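Indole-3-acetic acid-amido synthetase GH3.15 (PDB 6E1Q) catalyses the ATP-dependent conjugation of the auxin precursor indole-3-butyric acid to glutamine and possibly cysteine, and likewise joins the herbicide 2,4-DB to glutamine. Local coordinates at residues M305-P310 with T557-T562; K446-A451 with I480-G485. All coordinates share one frame; numbering follows the deposited sequence.

How the contacts relate
Contacts 1 and 2 sit side by side, their centres about 9 Å apart. The four segments follow the chain in the order 305-310, 446-451, 480-485, 557-562, so both segments of contact 2 fall between those of contact 1. Contact 1 joins the N-terminal GH3 domain to a loop of the C-terminal domain; contact 2 lies within the latter, between helix 441-452 and strand 477-485. Gln307 links them directly: its NE2 probably donates to Thr449 OG1 at 2.8 Å. Through this bond the N-terminal domain touches the very helix that packs on the C-terminal sheet.

Contact 1 of 2, residues M305-P310 with T557-T562; sequences MAQYIP and TPRSVT
Arg559 reaches out of the C-terminal domain to meet Tyr308 and Gln307 of the N-terminal domain, just where a 3-10 turn runs into helix 309-316: a buried interdomain contact, built chiefly round the Arg559 side chain and the Tyr308 ring. The Arg559 chain bends at chi2 (-44°) and then runs out extended, bringing the guanidinium up to the phenol, the two side chains arriving from opposite directions. The two flat groups lie only 17° from parallel, with Arg559 NH2 3.6 Å from Tyr308 CE2, although its approach to the ring is oblique. On another side, Arg559 NH2 rests 3.6 Å from Gln307 CG; the Gln307 amide turns elsewhere, NE2 bonding Thr449 OG1 and OE1 accepting from Lys452 NZ. The guanidinium is held chiefly from outside the contact, NE bonding Thr304 OG1 and NH1 forming a salt bridge with Asp464, whose other carboxylate oxygen, OD2, accepts a hydrogen bond from Thr557 OG1. A leucine in place of Tyr308 would probably leave the bridging water without one of its mates and uncover part of the Arg559 guanidinium. That water lies 2.7 Å from Tyr308 OH and accepts the backbone N-H of Thr557, with N 2.9 Å away.

Contact 2 of 2, residues K446-A451 with I480-G485; sequences KAVTNA and IYWELG
Asn450 OD1 is gripped twice, by Lys446 NZ and by Ser510 OG, on the helix that presses Val448 and Ala451 against Trp482 and Ile480. Lys446 NZ, one turn earlier, donates to Asn450 OD1 at 3.2 Å, on a lone pair in the carbonyl plane, while the serine ties the same oxygen to helix 497-510. No hydrogen bond crosses to the strand; methyl groups and the indole make the contact. Ala451 points its methyl at the strand, and CB sits at the edge of the Trp482 indole, in the plane of the ring, 3.8 Å from CH2 and 4.0 Å from CZ2.

The example is a helix packed on a mixed beta-sheet, in the alpha/beta fold of the C-terminal domain: strand 477-485 lies between its antiparallel neighbour 461-470 and its parallel neighbour 529-533. The axes of the short segments 446-451 and 480-485 approach to 11.9 Å and cross at -47°. Alternation along the strand turns Ile480 and Trp482 to the helix, whereas the side chain of Tyr481 reaches Lys531 and Val533.

Val448 divides its two methyls between these residues. With CG1 anti to the backbone N (chi1 162°), the Val448 and Trp482 side chains slide past each other in opposite directions, CG1 coming obliquely to 4.2 Å from Trp482 NE1. The other branch, Val448 CG2, meets Ile480 CG2 at 4.4 Å. Leu462 and Phe465 of strand 461-470 and Met500 of helix 497-510 also touch the indole. Within this apolar surround Trp482 NE1 is buried with no hydrogen-bonding partner in the model.

Contact 1 of 2, residues M305-P310 with T557-T562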
loop_
_atom_site.group_PDB
_atom_site.type_symbol
_atom_site.label_atom_id
_atom_site.label_comp_id
_atom_site.label_asym_id
_atom_site.label_seq_id
_atom_site.Cartn_x
_atom_site.Cartn_y
_atom_site.Cartn_z
ATOM N N MET A 305 -4.824 2.529 4.976
ATOM C CA MET A 305 -5.751 2.497 3.854
ATOM C C MET A 305 -7.152 2.075 4.268
ATOM O O MET A 305 -8.098 2.289 3.499
ATOM C CB MET A 305 -5.236 1.566 2.758
ATOM C CG MET A 305 -3.965 2.076 2.063
ATOM S SD MET A 305 -4.243 3.757 1.408
ATOM C CE MET A 305 -2.555 4.333 1.249
ATOM N N ALA A 306 -7.306 1.467 5.449
ATOM C CA ALA A 306 -8.645 1.094 5.910
ATOM C C ALA A 306 -9.576 2.292 5.993
ATOM O O ALA A 306 -10.799 2.121 5.927
ATOM C CB ALA A 306 -8.573 0.399 7.277
ATOM N N GLN A 307 -9.019 3.502 6.120
ATOM C CA GLN A 307 -9.832 4.705 6.244
ATOM C C GLN A 307 -10.683 4.961 5.005
ATOM O O GLN A 307 -11.751 5.571 5.111
ATOM C CB GLN A 307 -8.934 5.917 6.496
ATOM C CG GLN A 307 -8.220 5.898 7.854
ATOM C CD GLN A 307 -9.180 6.040 9.042
ATOM O OE1 GLN A 307 -10.142 6.826 9.003
ATOM N NE2 GLN A 307 -8.910 5.287 10.105
ATOM N N TYR A 308 -10.223 4.533 3.831
ATOM C CA TYR A 308 -10.889 4.826 2.572
ATOM C C TYR A 308 -11.924 3.781 2.192
ATOM O O TYR A 308 -12.583 3.927 1.156
ATOM C CB TYR A 308 -9.853 4.953 1.455
ATOM C CG TYR A 308 -8.782 5.975 1.795
ATOM C CD1 TYR A 308 -9.014 7.336 1.627
ATOM C CD2 TYR A 308 -7.546 5.573 2.330
ATOM C CE1 TYR A 308 -8.031 8.279 1.974
ATOM C CE2 TYR A 308 -6.551 6.500 2.668
ATOM C CZ TYR A 308 -6.798 7.846 2.495
ATOM O OH TYR A 308 -5.817 8.757 2.840
ATOM N N ILE A 309 -12.082 2.742 3.001
ATOM C CA ILE A 309 -13.002 1.668 2.637
ATOM C C ILE A 309 -14.437 2.180 2.446
ATOM O O ILE A 309 -15.030 1.860 1.405
ATOM C CB ILE A 309 -12.907 0.520 3.669
ATOM C CG1 ILE A 309 -11.591 -0.234 3.515
ATOM C CG2 ILE A 309 -14.076 -0.444 3.521
ATOM C CD1 ILE A 309 -11.369 -1.236 4.660
ATOM N N PRO A 310 -15.013 2.953 3.365
ATOM C CA PRO A 310 -16.401 3.403 3.128
ATOM C C PRO A 310 -16.570 4.172 1.833
ATOM O O PRO A 310 -17.551 3.961 1.112
ATOM C CB PRO A 310 -16.703 4.273 4.362
ATOM C CG PRO A 310 -15.833 3.708 5.436
ATOM C CD PRO A 310 -14.553 3.309 4.724
ATOM N N THR A 557 -1.452 9.717 1.859
ATOM C CA THR A 557 -1.611 10.860 2.745
ATOM C C THR A 557 -0.865 10.615 4.052
ATOM O O THR A 557 -1.185 9.655 4.767
ATOM C CB THR A 557 -3.087 11.131 3.021
ATOM O OG1 THR A 557 -3.762 11.367 1.775
ATOM C CG2 THR A 557 -3.226 12.361 3.909
ATOM N N PRO A 558 0.158 11.401 4.375
ATOM C CA PRO A 558 0.826 11.224 5.673
ATOM C C PRO A 558 -0.141 11.588 6.785
ATOM O O PRO A 558 -0.911 12.543 6.667
ATOM C CB PRO A 558 2.001 12.206 5.608
ATOM C CG PRO A 558 1.482 13.305 4.718
ATOM C CD PRO A 558 0.588 12.636 3.692
ATOM N N ARG A 559 -0.117 10.816 7.861
ATOM C CA ARG A 559 -1.072 11.053 8.939
ATOM C C ARG A 559 -0.629 12.138 9.916
ATOM O O ARG A 559 -1.416 12.536 10.777
ATOM C CB ARG A 559 -1.346 9.755 9.683
ATOM C CG ARG A 559 -1.997 8.708 8.817
ATOM C CD ARG A 559 -3.115 9.298 7.973
ATOM N NE ARG A 559 -3.911 8.253 7.330
ATOM C CZ ARG A 559 -4.925 8.481 6.498
ATOM N NH1 ARG A 559 -5.283 9.724 6.182
ATOM N NH2 ARG A 559 -5.594 7.458 5.987
ATOM N N SER A 560 0.608 12.610 9.831
ATOM C CA SER A 560 0.953 13.876 10.459
ATOM C C SER A 560 1.973 14.585 9.583
ATOM O O SER A 560 2.701 13.952 8.815
ATOM C CB SER A 560 1.483 13.689 11.886
ATOM O OG SER A 560 2.779 13.154 11.859
ATOM N N VAL A 561 2.020 15.909 9.711
ATOM C CA VAL A 561 2.847 16.755 8.864
ATOM C C VAL A 561 3.706 17.647 9.753
ATOM O O VAL A 561 3.203 18.228 10.723
ATOM C CB VAL A 561 1.987 17.604 7.911
ATOM C CG1 VAL A 561 2.858 18.527 7.130
ATOM C CG2 VAL A 561 1.206 16.709 6.959
ATOM N N THR A 562 5.001 17.740 9.431
ATOM C CA THR A 562 5.907 18.691 10.065
ATOM C C THR A 562 6.473 19.724 9.113
ATOM O O THR A 562 6.882 20.794 9.576
ATOM C CB THR A 562 7.102 17.981 10.724
ATOM O OG1 THR A 562 7.629 16.985 9.834
ATOM C CG2 THR A 562 6.683 17.332 12.044
HETATM O O HOH W 1 -3.558 7.670 1.744
#

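Contact 2 of 2, residues K446-A451 with I480-G485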
loop_
_atom_site.group_PDB
_atom_site.type_symbol
_atom_site.label_atom_id
_atom_site.label_comp_id
_atom_site.label_asym_id
_atom_site.label_seq_id
_atom_site.Cartn_x
_atom_site.Cartn_y
_atom_site.Cartn_z
ATOM N N LYS A 446 -7.185 4.539 14.858
ATOM C CA LYS A 446 -8.350 3.987 15.543
ATOM C C LYS A 446 -9.162 5.090 16.208
ATOM O O LYS A 446 -10.400 5.052 16.191
ATOM C CB LYS A 446 -7.931 2.931 16.568
ATOM C CG LYS A 446 -9.126 2.454 17.393
ATOM C CD LYS A 446 -8.907 1.128 18.109
ATOM C CE LYS A 446 -10.221 0.633 18.726
ATOM N NZ LYS A 446 -10.780 1.585 19.745
ATOM N N ALA A 447 -8.482 6.099 16.769
ATOM C CA ALA A 447 -9.184 7.222 17.389
ATOM C C ALA A 447 -10.061 7.954 16.377
ATOM O O ALA A 447 -11.222 8.268 16.656
ATOM C CB ALA A 447 -8.173 8.185 18.010
ATOM N N VAL A 448 -9.507 8.243 15.195
ATOM C CA VAL A 448 -10.244 8.960 14.154
ATOM C C VAL A 448 -11.382 8.100 13.612
ATOM O O VAL A 448 -12.480 8.594 13.346
ATOM C CB VAL A 448 -9.273 9.396 13.035
ATOM C CG1 VAL A 448 -10.026 9.745 11.765
ATOM C CG2 VAL A 448 -8.412 10.567 13.497
ATOM N N THR A 449 -11.139 6.796 13.462
ATOM C CA THR A 449 -12.212 5.846 13.158
ATOM C C THR A 449 -13.360 5.941 14.157
ATOM O O THR A 449 -14.534 6.019 13.767
ATOM C CB THR A 449 -11.637 4.428 13.135
ATOM O OG1 THR A 449 -10.800 4.280 11.979
ATOM C CG2 THR A 449 -12.749 3.361 13.119
ATOM N N ASN A 450 -13.045 5.895 15.459
ATOM C CA ASN A 450 -14.090 6.037 16.470
ATOM C C ASN A 450 -14.809 7.365 16.335
ATOM O O ASN A 450 -16.041 7.425 16.416
ATOM C CB ASN A 450 -13.511 5.928 17.882
ATOM C CG ASN A 450 -13.025 4.533 18.220
ATOM O OD1 ASN A 450 -12.151 4.362 19.077
ATOM N ND2 ASN A 450 -13.596 3.534 17.573
ATOM N N ALA A 451 -14.055 8.450 16.139
ATOM C CA ALA A 451 -14.695 9.763 16.121
ATOM C C ALA A 451 -15.509 9.974 14.851
ATOM O O ALA A 451 -16.584 10.580 14.895
ATOM C CB ALA A 451 -13.651 10.868 16.274
ATOM N N ILE A 480 -5.989 18.077 14.415
ATOM C CA ILE A 480 -6.378 17.116 13.379
ATOM C C ILE A 480 -7.140 17.843 12.273
ATOM O O ILE A 480 -8.159 18.495 12.532
ATOM C CB ILE A 480 -7.216 15.963 13.954
ATOM C CG1 ILE A 480 -6.718 15.581 15.346
ATOM C CG2 ILE A 480 -7.178 14.766 13.013
ATOM C CD1 ILE A 480 -5.378 14.880 15.359
ATOM N N TYR A 481 -6.660 17.718 11.030
ATOM C CA TYR A 481 -7.337 18.299 9.870
ATOM C C TYR A 481 -8.297 17.273 9.265
ATOM O O TYR A 481 -7.877 16.183 8.870
ATOM C CB TYR A 481 -6.330 18.762 8.812
ATOM C CG TYR A 481 -5.339 19.803 9.298
ATOM C CD1 TYR A 481 -5.646 21.159 9.267
ATOM C CD2 TYR A 481 -4.094 19.423 9.795
ATOM C CE1 TYR A 481 -4.734 22.118 9.726
ATOM C CE2 TYR A 481 -3.179 20.369 10.252
ATOM C CZ TYR A 481 -3.506 21.708 10.208
ATOM O OH TYR A 481 -2.594 22.619 10.659
ATOM N N TRP A 482 -9.567 17.639 9.148
ATOM C CA TRP A 482 -10.616 16.764 8.636
ATOM C C TRP A 482 -11.179 17.361 7.352
ATOM O O TRP A 482 -11.664 18.497 7.355
ATOM C CB TRP A 482 -11.744 16.594 9.666
ATOM C CG TRP A 482 -11.528 15.477 10.656
ATOM C CD1 TRP A 482 -10.356 14.856 10.944
ATOM C CD2 TRP A 482 -12.526 14.853 11.471
ATOM N NE1 TRP A 482 -10.554 13.884 11.895
ATOM C CE2 TRP A 482 -11.880 13.857 12.231
ATOM C CE3 TRP A 482 -13.901 15.039 11.631
ATOM C CZ2 TRP A 482 -12.559 13.044 13.132
ATOM C CZ3 TRP A 482 -14.584 14.226 12.531
ATOM C CH2 TRP A 482 -13.912 13.239 13.260
ATOM N N GLU A 483 -11.130 16.604 6.263
ATOM C CA GLU A 483 -11.839 16.995 5.048
ATOM C C GLU A 483 -13.129 16.190 4.968
ATOM O O GLU A 483 -13.089 14.958 4.889
ATOM C CB GLU A 483 -10.997 16.783 3.793
ATOM C CG GLU A 483 -11.749 17.210 2.539
ATOM C CD GLU A 483 -10.900 17.183 1.288
ATOM O OE1 GLU A 483 -9.691 17.500 1.376
ATOM O OE2 GLU A 483 -11.457 16.859 0.214
ATOM N N LEU A 484 -14.264 16.881 5.013
ATOM C CA LEU A 484 -15.577 16.256 5.054
ATOM C C LEU A 484 -16.257 16.305 3.690
ATOM O O LEU A 484 -16.039 17.231 2.908
ATOM C CB LEU A 484 -16.472 16.939 6.101
ATOM C CG LEU A 484 -15.945 16.879 7.543
ATOM C CD1 LEU A 484 -16.873 17.585 8.546
ATOM C CD2 LEU A 484 -15.674 15.436 7.965
ATOM N N GLY A 485 -17.111 15.296 3.423
ATOM C CA GLY A 485 -17.974 15.303 2.257
ATOM C C GLY A 485 -19.340 14.710 2.572
ATOM O O GLY A 485 -19.587 14.210 3.679
#